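Local coordinates for protein hypoxanthine-guanine phosphoribosyltransferase (Leishmania tarentolae, PDB 1PZM) that probably converts hypoxanthine and guanine to IMP and GMP by transferring a phosphoribosyl group from 5-phosphoribosyl 1-diphosphate, a purine salvage step that uses magnesium, at residues 121-126 with 132-137; 153-158 with 194-199; 176-179 with 185-188. One frame throughout, in Å; residues are numbered along the deposited sequence.

Contact 1 of 3, residues 121-126 with 132-137; sequences IMLVED and ITLQYL. With 5GP (guanosine-5'-monophosphate), chain C.
A buried carboxylate lies against hydrocarbon here: Glu125 OE2 sits 3.6 Å from Leu134 CB and 3.7 Å from Leu134 CD1. The two segments supply the strand and the helix of the strand-loop-helix signature of type I phosphoribosyltransferases, in which a parallel strand of the Rossmann-like core ends in a loop that holds the 5'-phosphate and leads into a helix. Strand 121-125 and helix 132-137 run nearly antiparallel, at 159°, with axes 10.7 Å apart, a gap crossed by side chains of the strand, with no backbone-to-backbone contact. Glu125 reaches across because its chain bends at chi2 (-100°), which carries the carboxylate over the flank of Leu134. Next to this pair Leu123 closes the apolar half. Its CD1 packs on Leu134 CD1 at 4.1 Å and also reaches Leu137 CB, so one methyl group touches two successive turns of the helix. Val64 of the neighbouring strand 59-64 touches both Glu125 and Leu137, continuing this buried layer between sheet and helix. The ends of the two segments that face the loop meet GMP. Asp126 OD1 approaches the ribose O2' at 3.2 Å, while the first turn of the helix receives the phosphate, whose negative charge would be favoured by the amino end of the helix dipole. There Thr133 grips O3P twice, through its backbone N at 3.0 Å and through OG1, the donor of a 2.6 Å bond.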
loop_
_atom_site.group_PDB
_atom_site.type_symbol
_atom_site.label_atom_id
_atom_site.label_comp_id
_atom_site.label_asym_id
_atom_site.label_seq_id
_atom_site.Cartn_x
_atom_site.Cartn_y
_atom_site.Cartn_z
ATOM N N ILE A 121 -2.395 16.725 8.611
ATOM C CA ILE A 121 -1.606 15.631 8.039
ATOM C C ILE A 121 -1.017 14.694 9.098
ATOM O O ILE A 121 -0.711 15.100 10.222
ATOM C CB ILE A 121 -0.489 16.162 7.105
ATOM C CG1 ILE A 121 0.553 16.920 7.888
ATOM C CG2 ILE A 121 -1.040 17.008 5.925
ATOM C CD1 ILE A 121 1.730 17.311 7.006
ATOM N N MET A 122 -0.886 13.431 8.708
ATOM C CA MET A 122 -0.406 12.393 9.599
ATOM C C MET A 122 0.620 11.537 8.881
ATOM O O MET A 122 0.295 10.848 7.851
ATOM C CB MET A 122 -1.556 11.496 10.045
ATOM C CG MET A 122 -1.072 10.443 11.062
ATOM S SD MET A 122 -2.386 9.576 11.881
ATOM C CE MET A 122 -2.916 10.988 13.017
ATOM N N LEU A 123 1.847 11.554 9.404
ATOM C CA LEU A 123 2.905 10.724 8.836
ATOM C C LEU A 123 2.717 9.313 9.334
ATOM O O LEU A 123 2.513 9.087 10.565
ATOM C CB LEU A 123 4.303 11.224 9.239
ATOM C CG LEU A 123 4.786 12.503 8.549
ATOM C CD1 LEU A 123 5.976 13.094 9.268
ATOM C CD2 LEU A 123 5.117 12.201 7.091
ATOM N N VAL A 124 2.796 8.355 8.395
ATOM C CA VAL A 124 2.490 6.963 8.696
ATOM C C VAL A 124 3.771 6.154 8.470
ATOM O O VAL A 124 4.300 6.100 7.381
ATOM C CB VAL A 124 1.345 6.380 7.800
ATOM C CG1 VAL A 124 1.155 4.878 8.122
ATOM C CG2 VAL A 124 0.023 7.150 8.015
ATOM N N GLU A 125 4.278 5.550 9.546
ATOM C CA GLU A 125 5.556 4.845 9.479
ATOM C C GLU A 125 5.408 3.407 9.934
ATOM O O GLU A 125 4.637 3.113 10.873
ATOM C CB GLU A 125 6.526 5.502 10.442
ATOM C CG GLU A 125 7.104 6.792 9.989
ATOM C CD GLU A 125 8.495 6.610 9.433
ATOM O OE1 GLU A 125 8.676 5.814 8.469
ATOM O OE2 GLU A 125 9.416 7.253 10.010
ATOM N N ASP A 126 6.199 2.518 9.347
ATOM C CA ASP A 126 6.167 1.136 9.830
ATOM C C ASP A 126 6.938 0.966 11.148
ATOM O O ASP A 126 6.425 0.366 12.111
ATOM C CB ASP A 126 6.690 0.166 8.780
ATOM C CG ASP A 126 7.964 0.624 8.143
ATOM O OD1 ASP A 126 8.527 1.675 8.495
ATOM O OD2 ASP A 126 8.517 -0.040 7.250
ATOM N N ILE A 132 16.129 9.317 13.150
ATOM C CA ILE A 132 16.724 10.315 12.274
ATOM C C ILE A 132 15.837 10.508 11.034
ATOM O O ILE A 132 15.542 11.636 10.631
ATOM C CB ILE A 132 18.200 9.931 11.964
ATOM C CG1 ILE A 132 19.021 10.097 13.259
ATOM C CG2 ILE A 132 18.841 10.784 10.789
ATOM C CD1 ILE A 132 20.345 9.450 13.238
ATOM N N THR A 133 15.348 9.414 10.474
ATOM C CA THR A 133 14.507 9.480 9.286
ATOM C C THR A 133 13.214 10.283 9.523
ATOM O O THR A 133 12.864 11.196 8.764
ATOM C CB THR A 133 14.129 8.024 8.889
ATOM O OG1 THR A 133 15.341 7.301 8.607
ATOM C CG2 THR A 133 13.304 7.996 7.596
ATOM N N LEU A 134 12.504 9.911 10.571
ATOM C CA LEU A 134 11.268 10.571 10.926
ATOM C C LEU A 134 11.518 12.039 11.202
ATOM O O LEU A 134 10.722 12.870 10.763
ATOM C CB LEU A 134 10.656 9.922 12.153
ATOM C CG LEU A 134 9.282 10.466 12.597
ATOM C CD1 LEU A 134 8.178 10.444 11.424
ATOM C CD2 LEU A 134 8.808 9.669 13.761
ATOM N N GLN A 135 12.605 12.362 11.919
ATOM C CA GLN A 135 12.876 13.749 12.273
ATOM C C GLN A 135 12.981 14.591 11.002
ATOM O O GLN A 135 12.444 15.707 10.925
ATOM C CB GLN A 135 14.163 13.881 13.113
ATOM C CG GLN A 135 14.583 15.350 13.448
ATOM C CD GLN A 135 15.890 15.446 14.210
ATOM O OE1 GLN A 135 15.939 16.012 15.321
ATOM N NE2 GLN A 135 16.953 14.908 13.631
ATOM N N TYR A 136 13.685 14.063 10.005
ATOM C CA TYR A 136 13.864 14.785 8.744
ATOM C C TYR A 136 12.480 15.015 8.115
ATOM O O TYR A 136 12.139 16.135 7.691
ATOM C CB TYR A 136 14.733 13.974 7.777
ATOM C CG TYR A 136 14.837 14.566 6.373
ATOM C CD1 TYR A 136 15.695 15.628 6.106
ATOM C CD2 TYR A 136 14.073 14.056 5.314
ATOM C CE1 TYR A 136 15.781 16.165 4.839
ATOM C CE2 TYR A 136 14.161 14.597 4.035
ATOM C CZ TYR A 136 15.014 15.643 3.815
ATOM O OH TYR A 136 15.118 16.173 2.555
ATOM N N LEU A 137 11.684 13.955 8.082
ATOM C CA LEU A 137 10.414 14.026 7.366
ATOM C C LEU A 137 9.506 15.036 8.050
ATOM O O LEU A 137 8.781 15.776 7.387
ATOM C CB LEU A 137 9.727 12.648 7.305
ATOM C CG LEU A 137 10.379 11.592 6.408
ATOM C CD1 LEU A 137 9.672 10.225 6.579
ATOM C CD2 LEU A 137 10.389 12.000 4.947
HETATM P P 5GP C . 15.695 5.204 11.765
HETATM O O1P 5GP C . 14.618 5.388 12.777
HETATM O O2P 5GP C . 17.016 4.910 12.382
HETATM O O3P 5GP C . 15.818 6.515 11.082
HETATM O "O5'" 5GP C . 15.252 4.055 10.737
HETATM C "C5'" 5GP C . 16.005 3.728 9.561
HETATM C "C4'" 5GP C . 15.190 2.873 8.544
HETATM O "O4'" 5GP C . 15.168 1.472 8.856
HETATM C "C3'" 5GP C . 13.725 3.270 8.388
HETATM O "O3'" 5GP C . 13.301 3.190 7.025
HETATM C "C2'" 5GP C . 13.026 2.216 9.232
HETATM O "O2'" 5GP C . 11.684 2.103 8.853
HETATM C "C1'" 5GP C . 13.864 0.945 9.025
HETATM N N9 5GP C . 13.879 0.052 10.222
HETATM C C8 5GP C . 14.431 0.252 11.503
HETATM N N7 5GP C . 14.298 -0.926 12.256
HETATM C C5 5GP C . 13.916 -1.876 11.334
HETATM C C6 5GP C . 13.612 -3.236 11.475
HETATM O O6 5GP C . 13.643 -3.795 12.616
HETATM N N1 5GP C . 13.239 -3.975 10.354
HETATM C C2 5GP C . 13.191 -3.358 9.102
HETATM N N2 5GP C . 12.871 -4.039 8.004
HETATM N N3 5GP C . 13.471 -2.027 8.969
HETATM C C4 5GP C . 13.836 -1.303 10.090
#

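Contact 2 of 3, residues 153-158 with 194-199; sequences VLLDKP and RDICVL. Unlike the reference sequence in segment 194-199: Arg194 (reference Pro). With 5GP (guanosine-5'-monophosphate), chain C.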
loop_
_atom_site.group_PDB
_atom_site.type_symbol
_atom_site.label_atom_id
_atom_site.label_comp_id
_atom_site.label_asym_id
_atom_site.label_seq_id
_atom_site.Cartn_x
_atom_site.Cartn_y
_atom_site.Cartn_z
ATOM N N VAL A 153 3.024 5.330 14.202
ATOM C CA VAL A 153 4.093 4.364 13.909
ATOM C C VAL A 153 3.616 2.999 14.394
ATOM O O VAL A 153 3.197 2.886 15.575
ATOM C CB VAL A 153 5.417 4.778 14.739
ATOM C CG1 VAL A 153 6.539 3.728 14.602
ATOM C CG2 VAL A 153 5.960 6.158 14.282
ATOM N N LEU A 154 3.768 1.949 13.585
ATOM C CA LEU A 154 3.257 0.636 14.049
ATOM C C LEU A 154 4.161 0.100 15.139
ATOM O O LEU A 154 3.692 -0.300 16.226
ATOM C CB LEU A 154 3.104 -0.398 12.883
ATOM C CG LEU A 154 2.625 -1.812 13.270
ATOM C CD1 LEU A 154 1.265 -1.818 14.015
ATOM C CD2 LEU A 154 2.594 -2.718 11.997
ATOM N N LEU A 155 5.476 0.137 14.864
ATOM C CA LEU A 155 6.456 -0.440 15.769
ATOM C C LEU A 155 7.414 0.638 16.186
ATOM O O LEU A 155 8.180 1.160 15.391
ATOM C CB LEU A 155 7.227 -1.572 15.083
ATOM C CG LEU A 155 6.421 -2.754 14.589
ATOM C CD1 LEU A 155 7.408 -3.728 13.974
ATOM C CD2 LEU A 155 5.673 -3.385 15.812
ATOM N N ASP A 156 7.410 0.967 17.472
ATOM C CA ASP A 156 8.358 1.983 17.975
ATOM C C ASP A 156 9.441 1.258 18.725
ATOM O O ASP A 156 9.128 0.479 19.660
ATOM C CB ASP A 156 7.604 2.957 18.912
ATOM C CG ASP A 156 8.352 4.252 19.122
ATOM O OD1 ASP A 156 8.011 5.000 20.074
ATOM O OD2 ASP A 156 9.291 4.586 18.348
ATOM N N LYS A 157 10.712 1.561 18.404
ATOM C CA LYS A 157 11.859 1.065 19.175
ATOM C C LYS A 157 12.557 2.211 19.903
ATOM O O LYS A 157 13.682 2.637 19.502
ATOM C CB LYS A 157 12.859 0.272 18.268
ATOM C CG LYS A 157 12.184 -0.930 17.529
ATOM C CD LYS A 157 13.205 -1.882 16.788
ATOM C CE LYS A 157 13.831 -1.215 15.672
ATOM N NZ LYS A 157 14.466 -2.153 14.586
ATOM N N PRO A 158 11.951 2.699 21.003
ATOM C CA PRO A 158 12.488 3.893 21.682
ATOM C C PRO A 158 13.878 3.680 22.296
ATOM O O PRO A 158 14.661 4.659 22.502
ATOM C CB PRO A 158 11.406 4.243 22.737
ATOM C CG PRO A 158 10.611 2.934 23.000
ATOM C CD PRO A 158 10.742 2.171 21.681
ATOM N N ARG A 194 2.399 -12.042 6.569
ATOM C CA ARG A 194 1.250 -11.504 7.314
ATOM C C ARG A 194 1.589 -11.145 8.738
ATOM O O ARG A 194 0.982 -10.217 9.315
ATOM C CB ARG A 194 0.111 -12.534 7.353
ATOM C CG ARG A 194 -0.546 -12.800 6.003
ATOM C CD ARG A 194 -1.773 -13.792 6.137
ATOM N NE ARG A 194 -2.495 -13.921 4.881
ATOM C CZ ARG A 194 -3.446 -13.094 4.454
ATOM N NH1 ARG A 194 -3.798 -12.025 5.182
ATOM N NH2 ARG A 194 -4.073 -13.347 3.268
ATOM N N ASP A 195 2.561 -11.837 9.319
ATOM C CA ASP A 195 2.909 -11.607 10.718
ATOM C C ASP A 195 4.235 -10.820 10.794
ATOM O O ASP A 195 5.025 -10.771 9.836
ATOM C CB ASP A 195 3.035 -12.902 11.513
ATOM C CG ASP A 195 1.795 -13.794 11.422
ATOM O OD1 ASP A 195 0.646 -13.355 11.654
ATOM O OD2 ASP A 195 1.913 -14.989 11.117
ATOM N N ILE A 196 4.448 -10.189 11.925
ATOM C CA ILE A 196 5.698 -9.517 12.096
ATOM C C ILE A 196 6.633 -10.478 12.825
ATOM O O ILE A 196 6.297 -10.986 13.928
ATOM C CB ILE A 196 5.503 -8.235 12.894
ATOM C CG1 ILE A 196 4.689 -7.214 12.071
ATOM C CG2 ILE A 196 6.926 -7.650 13.323
ATOM C CD1 ILE A 196 4.156 -6.062 12.927
ATOM N N CYS A 197 7.804 -10.716 12.225
ATOM C CA CYS A 197 8.732 -11.699 12.771
ATOM C C CYS A 197 10.104 -11.107 13.088
ATOM O O CYS A 197 10.488 -10.102 12.505
ATOM C CB CYS A 197 8.897 -12.869 11.820
ATOM S SG CYS A 197 7.337 -13.698 11.353
ATOM N N VAL A 198 10.826 -11.723 14.016
ATOM C CA VAL A 198 12.214 -11.345 14.255
ATOM C C VAL A 198 13.084 -12.232 13.385
ATOM O O VAL A 198 12.973 -13.450 13.446
ATOM C CB VAL A 198 12.588 -11.508 15.738
ATOM C CG1 VAL A 198 14.060 -11.057 15.981
ATOM C CG2 VAL A 198 11.666 -10.700 16.549
ATOM N N LEU A 199 13.923 -11.611 12.555
ATOM C CA LEU A 199 14.693 -12.311 11.504
ATOM C C LEU A 199 15.735 -13.275 12.123
ATOM O O LEU A 199 16.503 -12.876 13.035
ATOM C CB LEU A 199 15.371 -11.278 10.575
ATOM C CG LEU A 199 16.232 -11.839 9.437
ATOM C CD1 LEU A 199 15.402 -12.508 8.313
ATOM C CD2 LEU A 199 17.127 -10.768 8.859
HETATM P P 5GP C . 15.695 5.204 11.765
HETATM O O1P 5GP C . 14.618 5.388 12.777
HETATM O O2P 5GP C . 17.016 4.910 12.382
HETATM O O3P 5GP C . 15.818 6.515 11.082
HETATM O "O5'" 5GP C . 15.252 4.055 10.737
HETATM C "C5'" 5GP C . 16.005 3.728 9.561
HETATM C "C4'" 5GP C . 15.190 2.873 8.544
HETATM O "O4'" 5GP C . 15.168 1.472 8.856
HETATM C "C3'" 5GP C . 13.725 3.270 8.388
HETATM O "O3'" 5GP C . 13.301 3.190 7.025
HETATM C "C2'" 5GP C . 13.026 2.216 9.232
HETATM O "O2'" 5GP C . 11.684 2.103 8.853
HETATM C "C1'" 5GP C . 13.864 0.945 9.025
HETATM N N9 5GP C . 13.879 0.052 10.222
HETATM C C8 5GP C . 14.431 0.252 11.503
HETATM N N7 5GP C . 14.298 -0.926 12.256
HETATM C C5 5GP C . 13.916 -1.876 11.334
HETATM C C6 5GP C . 13.612 -3.236 11.475
HETATM O O6 5GP C . 13.643 -3.795 12.616
HETATM N N1 5GP C . 13.239 -3.975 10.354
HETATM C C2 5GP C . 13.191 -3.358 9.102
HETATM N N2 5GP C . 12.871 -4.039 8.004
HETATM N N3 5GP C . 13.471 -2.027 8.969
HETATM C C4 5GP C . 13.836 -1.303 10.090
#
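Leu154 and Leu155 leave the backbone by different first torsions, Leu154 with CG opposite its own N (chi1 178°) and Leu155 with CG opposite its carbonyl carbon (chi1 -60°), yet both end on Ile196. The chain turns a corner at these two leucines, which brings consecutive side chains to bear on one residue. Ile196 answers with an extended CG1 branch (chi2 165°) whose CD1 meets Leu154 CD2 tip to tip at 3.8 Å. Its other branch, CG2, faces Leu155 CD1 at 4.0 Å, and that same leucine methyl is 4.1 Å from Ile196 CD1. Ile196 is thus held at both ends of its fork, while the two backbones stay far apart: even the nearest CA atoms, those of Leu155 and Ile196, are 9.8 Å from each other. The contact joins the parallel-sheet core, through strand 148-156, to the small antiparallel sheet of the hood, through strand 196-199. Val179 touches both Leu155 and Ile196, and Tyr182 touches both Leu154 and Ile196, so these two residues extend the packing around the junction. Beyond it Arg194 bridges to the second subunit, forming a salt bridge with Asp81 and a cation-pi contact with Phe78 of that chain. Just past the corner Lys157 turns to the base of GMP, and its NZ donates to O6 at 2.7 Å and to N7 at 2.6 Å. The core-hood joint therefore rests on dispersion and burial of methyl groups, whereas the adjacent lysine reads the acceptor pair O6 and N7, consistent with a preference for 6-oxopurines.

Contact 3 of 3, residues 176-179 with 185-188; sequences RAFV and DFAE. Unlike the reference sequence in segment 176-179: Arg176 (reference His). Unlike the reference sequence in segment 185-188: Asp185 (reference Thr), Glu188 (reference Asp). With 5GP (guanosine-5'-monophosphate), chain C.
Val179 and Asp185 are where the two irregular segments come closest, their CA atoms 7.8 Å apart and their carbonyl oxygens turned toward the same edge of the bound base. After Phe186 the second segment takes up left-handed backbone angles at Ala187 (phi 47°, psi 42°), a bend that returns Glu188 N to Asp185 OD2. The resulting 2.8 Å bond forms an Asx motif and uses the anti lone pair of the carboxylate. Phe178, its CG opposite the backbone N (chi1 -171°), lays its ring nearly parallel to the guanine, with N1 of the base 3.5 Å above the ring centre. At the rim of that ring, near its plane, CE1 faces Asp185 O at 3.5 Å, a position where the slightly positive ring hydrogens would suit a carbonyl. The same CE1 meets the edge of the Phe186 ring at CD1, 4.1 Å away. The backbone of Val179 reads the base: its N donates to O6 at 2.8 Å, and its O accepts from N1 at 2.6 Å and, weakly, from N2. Asp185 O lies 2.8 Å from N2. Together these loops form the hood side of the purine pocket. Main-chain polar groups match the O6 and N1-H that guanine and hypoxanthine share, the carbonyls of Val179 and Asp185 face the extra amino group of guanine, and the stacked phenylalanine fixes the plane of the base.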
loop_
_atom_site.group_PDB
_atom_site.type_symbol
_atom_site.label_atom_id
_atom_site.label_comp_id
_atom_site.label_asym_id
_atom_site.label_seq_id
_atom_site.Cartn_x
_atom_site.Cartn_y
_atom_site.Cartn_z
ATOM N N ARG A 176 14.758 -3.571 20.942
ATOM C CA ARG A 176 15.557 -3.580 19.735
ATOM C C ARG A 176 15.595 -4.995 19.153
ATOM O O ARG A 176 15.696 -6.017 19.870
ATOM C CB ARG A 176 16.911 -2.957 19.978
ATOM C CG ARG A 176 16.794 -1.433 19.914
ATOM C CD ARG A 176 18.056 -0.710 19.518
ATOM N NE ARG A 176 18.158 -0.554 18.062
ATOM C CZ ARG A 176 19.319 -0.414 17.414
ATOM N NH1 ARG A 176 20.457 -0.406 18.100
ATOM N NH2 ARG A 176 19.354 -0.269 16.090
ATOM N N ALA A 177 15.381 -5.060 17.871
ATOM C CA ALA A 177 15.477 -6.320 17.210
ATOM C C ALA A 177 15.213 -6.013 15.745
ATOM O O ALA A 177 14.502 -5.060 15.399
ATOM C CB ALA A 177 14.425 -7.281 17.763
ATOM N N PHE A 178 15.766 -6.794 14.854
ATOM C CA PHE A 178 15.458 -6.477 13.476
ATOM C C PHE A 178 14.198 -7.237 13.047
ATOM O O PHE A 178 14.168 -8.457 13.090
ATOM C CB PHE A 178 16.638 -6.770 12.592
ATOM C CG PHE A 178 16.456 -6.271 11.194
ATOM C CD1 PHE A 178 15.780 -7.039 10.255
ATOM C CD2 PHE A 178 16.928 -5.033 10.831
ATOM C CE1 PHE A 178 15.627 -6.582 8.949
ATOM C CE2 PHE A 178 16.778 -4.570 9.546
ATOM C CZ PHE A 178 16.113 -5.351 8.599
ATOM N N VAL A 179 13.141 -6.526 12.666
ATOM C CA VAL A 179 11.955 -7.243 12.252
ATOM C C VAL A 179 11.698 -7.228 10.740
ATOM O O VAL A 179 12.206 -6.325 10.047
ATOM C CB VAL A 179 10.714 -6.811 13.011
ATOM C CG1 VAL A 179 10.963 -6.838 14.617
ATOM C CG2 VAL A 179 10.185 -5.491 12.486
ATOM N N ASP A 185 11.092 -5.292 5.335
ATOM C CA ASP A 185 11.851 -6.220 4.501
ATOM C C ASP A 185 13.176 -6.618 5.139
ATOM O O ASP A 185 13.651 -5.953 6.100
ATOM C CB ASP A 185 12.187 -5.566 3.179
ATOM C CG ASP A 185 13.253 -4.464 3.325
ATOM O OD1 ASP A 185 13.085 -3.582 4.175
ATOM O OD2 ASP A 185 14.272 -4.429 2.618
ATOM N N PHE A 186 13.773 -7.683 4.614
ATOM C CA PHE A 186 15.220 -7.853 4.763
ATOM C C PHE A 186 15.751 -7.940 3.342
ATOM O O PHE A 186 15.353 -8.836 2.584
ATOM C CB PHE A 186 15.642 -9.081 5.566
ATOM C CG PHE A 186 17.160 -9.297 5.546
ATOM C CD1 PHE A 186 17.993 -8.462 6.252
ATOM C CD2 PHE A 186 17.731 -10.320 4.778
ATOM C CE1 PHE A 186 19.373 -8.657 6.224
ATOM C CE2 PHE A 186 19.081 -10.536 4.761
ATOM C CZ PHE A 186 19.917 -9.710 5.457
ATOM N N ALA A 187 16.642 -7.022 2.970
ATOM C CA ALA A 187 17.152 -6.961 1.558
ATOM C C ALA A 187 16.006 -7.047 0.471
ATOM O O ALA A 187 16.104 -7.800 -0.472
ATOM C CB ALA A 187 18.202 -8.056 1.325
ATOM N N GLU A 188 14.889 -6.345 0.721
ATOM C CA GLU A 188 13.731 -6.220 -0.178
ATOM C C GLU A 188 12.750 -7.397 -0.075
ATOM O O GLU A 188 11.637 -7.309 -0.651
ATOM C CB GLU A 188 14.131 -5.952 -1.666
ATOM C CG GLU A 188 14.899 -4.628 -1.868
ATOM C CD GLU A 188 14.096 -3.396 -1.408
ATOM O OE1 GLU A 188 12.849 -3.418 -1.377
ATOM O OE2 GLU A 188 14.697 -2.382 -1.037
HETATM P P 5GP C . 15.695 5.204 11.765
HETATM O O1P 5GP C . 14.618 5.388 12.777
HETATM O O2P 5GP C . 17.016 4.910 12.382
HETATM O O3P 5GP C . 15.818 6.515 11.082
HETATM O "O5'" 5GP C . 15.252 4.055 10.737
HETATM C "C5'" 5GP C . 16.005 3.728 9.561
HETATM C "C4'" 5GP C . 15.190 2.873 8.544
HETATM O "O4'" 5GP C . 15.168 1.472 8.856
HETATM C "C3'" 5GP C . 13.725 3.270 8.388
HETATM O "O3'" 5GP C . 13.301 3.190 7.025
HETATM C "C2'" 5GP C . 13.026 2.216 9.232
HETATM O "O2'" 5GP C . 11.684 2.103 8.853
HETATM C "C1'" 5GP C . 13.864 0.945 9.025
HETATM N N9 5GP C . 13.879 0.052 10.222
HETATM C C8 5GP C . 14.431 0.252 11.503
HETATM N N7 5GP C . 14.298 -0.926 12.256
HETATM C C5 5GP C . 13.916 -1.876 11.334
HETATM C C6 5GP C . 13.612 -3.236 11.475
HETATM O O6 5GP C . 13.643 -3.795 12.616
HETATM N N1 5GP C . 13.239 -3.975 10.354
HETATM C C2 5GP C . 13.191 -3.358 9.102
HETATM N N2 5GP C . 12.871 -4.039 8.004
HETATM N N3 5GP C . 13.471 -2.027 8.969
HETATM C C4 5GP C . 13.836 -1.303 10.090
#

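Overall arrangement
From the N terminus, the chain starts with strand 23-28 of the hood sheet, then builds the core up to strand 120-125, where contact 1 closes a short loop, the five residues 127-131 between its segments, which cradle the phosphate. Strand 148-156 then returns beside strand 120-125, and Glu125 and Asp126 meet Leu154 and Leu155 through backbone pairs, tying contact 1 to contact 2. Contact 2 opens a much longer loop, closed only by 194-199, and contact 3, which closes the five residues 180-184, is nested inside it. Contacts 2 and 3 touch where Lys157 meets Ala177 and Phe178 pairs with Leu199. All three border GMP: contact 1 lies in the core, contact 3 in the hood, and contact 2 joins the two.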